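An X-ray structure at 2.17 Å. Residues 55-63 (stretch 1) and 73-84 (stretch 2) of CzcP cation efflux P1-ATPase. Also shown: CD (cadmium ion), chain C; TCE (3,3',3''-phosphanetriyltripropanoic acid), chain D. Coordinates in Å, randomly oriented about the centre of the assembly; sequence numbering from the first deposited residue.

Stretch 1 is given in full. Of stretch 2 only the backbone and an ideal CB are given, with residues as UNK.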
# COMPACT_ATOMS: atom_id res chain seq x y z
N LYS A 55 -0.06 1.25 -18.92
CA LYS A 55 0.15 2.50 -19.69
C LYS A 55 1.05 2.28 -20.89
O LYS A 55 2.08 1.63 -20.77
CB LYS A 55 0.85 3.57 -18.85
CG LYS A 55 0.22 3.87 -17.51
CD LYS A 55 -1.11 4.54 -17.72
CE LYS A 55 -1.75 4.91 -16.40
NZ LYS A 55 -3.09 5.46 -16.72
N GLU A 56 0.71 2.90 -22.01
CA GLU A 56 1.54 2.78 -23.21
C GLU A 56 3.00 3.24 -22.97
O GLU A 56 3.26 4.17 -22.25
CB GLU A 56 0.89 3.53 -24.37
CG GLU A 56 -0.45 2.92 -24.84
CD GLU A 56 -0.34 1.43 -25.17
OE1 GLU A 56 0.63 1.06 -25.85
OE2 GLU A 56 -1.20 0.63 -24.74
N GLY A 57 3.96 2.54 -23.56
CA GLY A 57 5.35 2.87 -23.40
C GLY A 57 6.08 2.15 -22.28
O GLY A 57 7.30 2.11 -22.30
N VAL A 58 5.36 1.61 -21.30
CA VAL A 58 5.98 0.84 -20.24
C VAL A 58 6.30 -0.54 -20.75
O VAL A 58 5.40 -1.31 -21.18
CB VAL A 58 5.08 0.77 -19.00
CG1 VAL A 58 5.67 -0.12 -17.92
CG2 VAL A 58 4.85 2.15 -18.47
N GLU A 59 7.57 -0.88 -20.67
CA GLU A 59 8.05 -2.20 -21.06
C GLU A 59 8.13 -3.15 -19.89
O GLU A 59 8.05 -4.37 -20.04
CB GLU A 59 9.43 -2.06 -21.73
CG GLU A 59 9.38 -1.34 -23.07
CD GLU A 59 8.73 -2.19 -24.16
OE1 GLU A 59 9.03 -3.40 -24.23
OE2 GLU A 59 7.90 -1.65 -24.95
N ALA A 60 8.29 -2.59 -18.71
CA ALA A 60 8.22 -3.36 -17.49
C ALA A 60 8.19 -2.46 -16.30
O ALA A 60 8.57 -1.27 -16.34
CB ALA A 60 9.42 -4.30 -17.38
N ALA A 61 7.74 -3.04 -15.21
CA ALA A 61 7.76 -2.39 -13.95
C ALA A 61 7.82 -3.46 -12.87
O ALA A 61 7.11 -4.48 -12.93
CB ALA A 61 6.50 -1.53 -13.81
N HIS A 62 8.69 -3.24 -11.88
CA HIS A 62 8.89 -4.24 -10.83
C HIS A 62 9.61 -3.61 -9.64
O HIS A 62 10.17 -2.48 -9.72
CB HIS A 62 9.65 -5.47 -11.38
CG HIS A 62 11.03 -5.15 -11.87
ND1 HIS A 62 12.17 -5.49 -11.18
CD2 HIS A 62 11.46 -4.50 -12.98
CE1 HIS A 62 13.23 -5.08 -11.84
NE2 HIS A 62 12.83 -4.48 -12.94
N ILE A 63 9.55 -4.32 -8.53
CA ILE A 63 10.21 -3.91 -7.30
C ILE A 63 11.62 -4.43 -7.29
O ILE A 63 11.88 -5.53 -7.79
CB ILE A 63 9.48 -4.48 -6.08
CG1 ILE A 63 8.03 -4.04 -6.08
CG2 ILE A 63 10.12 -4.03 -4.77
CD1 ILE A 63 7.09 -5.22 -6.21
N UNK A 73 13.24 -0.12 -4.16
CA UNK A 73 12.87 0.77 -5.24
C UNK A 73 11.83 0.15 -6.16
O UNK A 73 11.57 -1.07 -6.11
CB UNK A 73 14.11 1.16 -6.04
N UNK A 74 11.25 1.00 -7.01
CA UNK A 74 10.61 0.49 -8.21
C UNK A 74 11.47 0.85 -9.36
O UNK A 74 12.05 1.94 -9.40
CB UNK A 74 9.19 1.03 -8.39
N UNK A 75 11.54 -0.08 -10.30
CA UNK A 75 12.27 0.08 -11.48
C UNK A 75 11.28 -0.04 -12.62
O UNK A 75 10.49 -0.99 -12.69
CB UNK A 75 13.41 -0.93 -11.58
N UNK A 76 11.31 0.93 -13.52
CA UNK A 76 10.42 0.98 -14.64
C UNK A 76 11.26 1.04 -15.89
O UNK A 76 12.13 1.87 -16.01
CB UNK A 76 9.46 2.17 -14.55
N UNK A 77 10.99 0.14 -16.83
CA UNK A 77 11.62 0.11 -18.09
C UNK A 77 10.66 0.72 -19.12
O UNK A 77 9.47 0.40 -19.15
CB UNK A 77 12.03 -1.32 -18.46
N UNK A 78 11.18 1.60 -19.95
CA UNK A 78 10.39 2.22 -20.95
C UNK A 78 11.15 2.27 -22.29
O UNK A 78 12.40 2.14 -22.37
CB UNK A 78 9.98 3.62 -20.49
N UNK A 79 10.36 2.43 -23.34
CA UNK A 79 10.81 2.63 -24.71
C UNK A 79 10.87 4.13 -24.99
O UNK A 79 9.83 4.78 -25.16
CB UNK A 79 9.89 1.92 -25.70
N UNK A 80 12.07 4.71 -25.04
CA UNK A 80 12.11 6.14 -25.26
C UNK A 80 11.61 6.62 -26.65
O UNK A 80 11.61 7.82 -26.88
CB UNK A 80 13.55 6.61 -25.05
N UNK A 81 11.21 5.73 -27.55
CA UNK A 81 10.61 6.18 -28.82
C UNK A 81 9.13 6.42 -28.63
O UNK A 81 8.53 7.21 -29.34
CB UNK A 81 10.84 5.16 -29.93
N UNK A 82 8.54 5.74 -27.65
CA UNK A 82 7.13 5.83 -27.34
C UNK A 82 6.81 6.87 -26.26
O UNK A 82 5.67 7.33 -26.18
CB UNK A 82 6.62 4.46 -26.90
N UNK A 83 7.78 7.20 -25.41
CA UNK A 83 7.49 8.12 -24.29
C UNK A 83 8.77 8.75 -23.80
O UNK A 83 9.81 8.10 -23.77
CB UNK A 83 6.79 7.39 -23.14
N UNK A 84 8.71 10.03 -23.46
CA UNK A 84 9.88 10.73 -23.01
C UNK A 84 10.17 10.36 -21.55
O UNK A 84 9.28 9.87 -20.85
CB UNK A 84 9.70 12.24 -23.17
CD CD C . 14.49 -3.24 -13.76
O16 TCE D . 21.63 -4.92 -11.75
C14 TCE D . 20.79 -4.00 -11.79
O15 TCE D . 21.08 -2.78 -11.87
C5 TCE D . 19.31 -4.36 -11.75
C2 TCE D . 18.62 -4.23 -13.09
P TCE D . 16.81 -4.49 -13.07
C3 TCE D . 16.61 -6.03 -12.09
C6 TCE D . 15.76 -7.03 -12.86
C8 TCE D . 16.27 -8.45 -12.78
O10 TCE D . 15.45 -9.35 -12.49
O9 TCE D . 17.49 -8.65 -13.01
C1 TCE D . 16.43 -5.03 -14.78
C4 TCE D . 17.39 -6.17 -15.12
C11 TCE D . 16.80 -7.18 -16.08
O12 TCE D . 16.23 -6.76 -17.11
O13 TCE D . 16.92 -8.40 -15.79

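Position 73 begins a strand antiparallel to 58-63. Its CB points sideways, with nothing of stretch 1 within 5.5 Å, so many residues would suit. It is Gln-73, whose side chain leads away.

At position 74 the CB lies on the sheet face of Ala-61 and Ile-63, 3.9 Å from His-62 O. A beta-branched or other apolar residue would fit. Ile-74 is deposited; its end leads away.

Position 75 pairs with His-62 through two backbone hydrogen bonds. Its CB lies 3.8 Å from His-62 NE2, and the cadmium is close by. A metal ligand is expected: cysteine, perhaps aspartate or histidine. It is Cys-75. Cys-75 SG binds CD at 2.5 Å, and CB sits over one face of the His-62 ring.

Position 76 turns to the other face, its CB 4.8 Å from Ala-61 CB. The small alanine leaves room for valine or isoleucine. Val-76 places CG2 4.3 Å from Ala-61 CB and CG1 4.4 Å from Val-58 CG1.

Position 77 returns to the metal side. Its CB is 4.2 Å from Glu-59 CB, and the cadmium is farther off than at position 75, so a longer ligand such as histidine suits. It is His-77, with NE2 2.2 Å from CD. Ala-60 CB packs over one ring face. His-77 NE2 and His-62 NE2 are 3.3 Å apart because both bind the metal. At a beta bulge, His-77 O accepts from Glu-59 N (2.7 Å) and Ala-60 N (3.2 Å).

At position 78 the CB is 3.6 Å from Gly-57 O, on the face of Val-58. Apolar or aromatic residues could fit if they turn outward. Tyr-78 does so.

Position 79 points toward stretch 1, near Gly-57 O and Glu-59 OE2. The carboxylate would favour a neutral or basic residue, but the following turn could use an acceptor. It is Asp-79: OD1 accepts from Ala-81 N at 3.0 Å, and its own N donates to Gly-57 O at 3.2 Å.

Positions 80 and 81 make no contact; phi of -67° at 80 allows proline, and at 81 almost anything would do. They are Pro-80 and Ala-81.

Position 82 points at Gly-57 CA, 4.0 Å from the ideal CB, favouring something small. Ala-82 fits.

Position 83 also points toward Gly-57, and an apolar side chain would cover it. Ile-83 does: a CB on Gly-57 would lie 3.0 Å from Ile-83 CG2, a clash.

Position 84 is out of reach; its phi/psi of -78°/162° suit an N-cap, so serine, threonine or aspartate would do. Ser-84 caps a backbone N just past the stretch.

Stretch 2, residues 73-84: QICVHYDPAAIS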
# COMPACT_ATOMS: atom_id res chain seq x y z
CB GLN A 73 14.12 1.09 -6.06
CG GLN A 73 15.20 1.83 -5.28
CD GLN A 73 16.43 2.06 -6.13
OE1 GLN A 73 17.03 1.13 -6.65
NE2 GLN A 73 16.79 3.31 -6.29
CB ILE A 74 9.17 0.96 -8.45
CG1 ILE A 74 9.06 2.45 -8.57
CG2 ILE A 74 8.27 0.50 -7.29
CD1 ILE A 74 7.81 2.80 -9.34
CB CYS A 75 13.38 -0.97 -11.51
SG CYS A 75 14.45 -0.87 -12.97
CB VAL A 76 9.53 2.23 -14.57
CG1 VAL A 76 8.62 2.35 -15.78
CG2 VAL A 76 8.65 2.20 -13.34
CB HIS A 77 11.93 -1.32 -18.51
CG HIS A 77 12.73 -2.12 -17.52
ND1 HIS A 77 13.30 -3.33 -17.86
CD2 HIS A 77 13.00 -1.96 -16.19
CE1 HIS A 77 13.93 -3.85 -16.82
NE2 HIS A 77 13.78 -3.03 -15.80
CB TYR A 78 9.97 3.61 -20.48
CG TYR A 78 11.11 4.59 -20.36
CD1 TYR A 78 11.92 4.58 -19.23
CD2 TYR A 78 11.38 5.51 -21.38
CE1 TYR A 78 12.98 5.46 -19.11
CE2 TYR A 78 12.44 6.40 -21.27
CZ TYR A 78 13.23 6.35 -20.12
OH TYR A 78 14.27 7.19 -19.95
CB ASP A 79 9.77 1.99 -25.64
CG ASP A 79 10.11 2.13 -27.11
OD1 ASP A 79 11.14 2.76 -27.45
OD2 ASP A 79 9.33 1.59 -27.93
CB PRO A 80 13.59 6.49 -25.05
CG PRO A 80 14.32 5.25 -25.39
CD PRO A 80 13.42 4.11 -25.05
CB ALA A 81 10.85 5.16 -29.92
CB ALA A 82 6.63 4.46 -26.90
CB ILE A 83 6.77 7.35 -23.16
CG1 ILE A 83 6.24 8.30 -22.09
CG2 ILE A 83 7.67 6.28 -22.54
CD1 ILE A 83 5.13 7.67 -21.28
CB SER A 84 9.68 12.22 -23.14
OG SER A 84 8.70 12.71 -22.26
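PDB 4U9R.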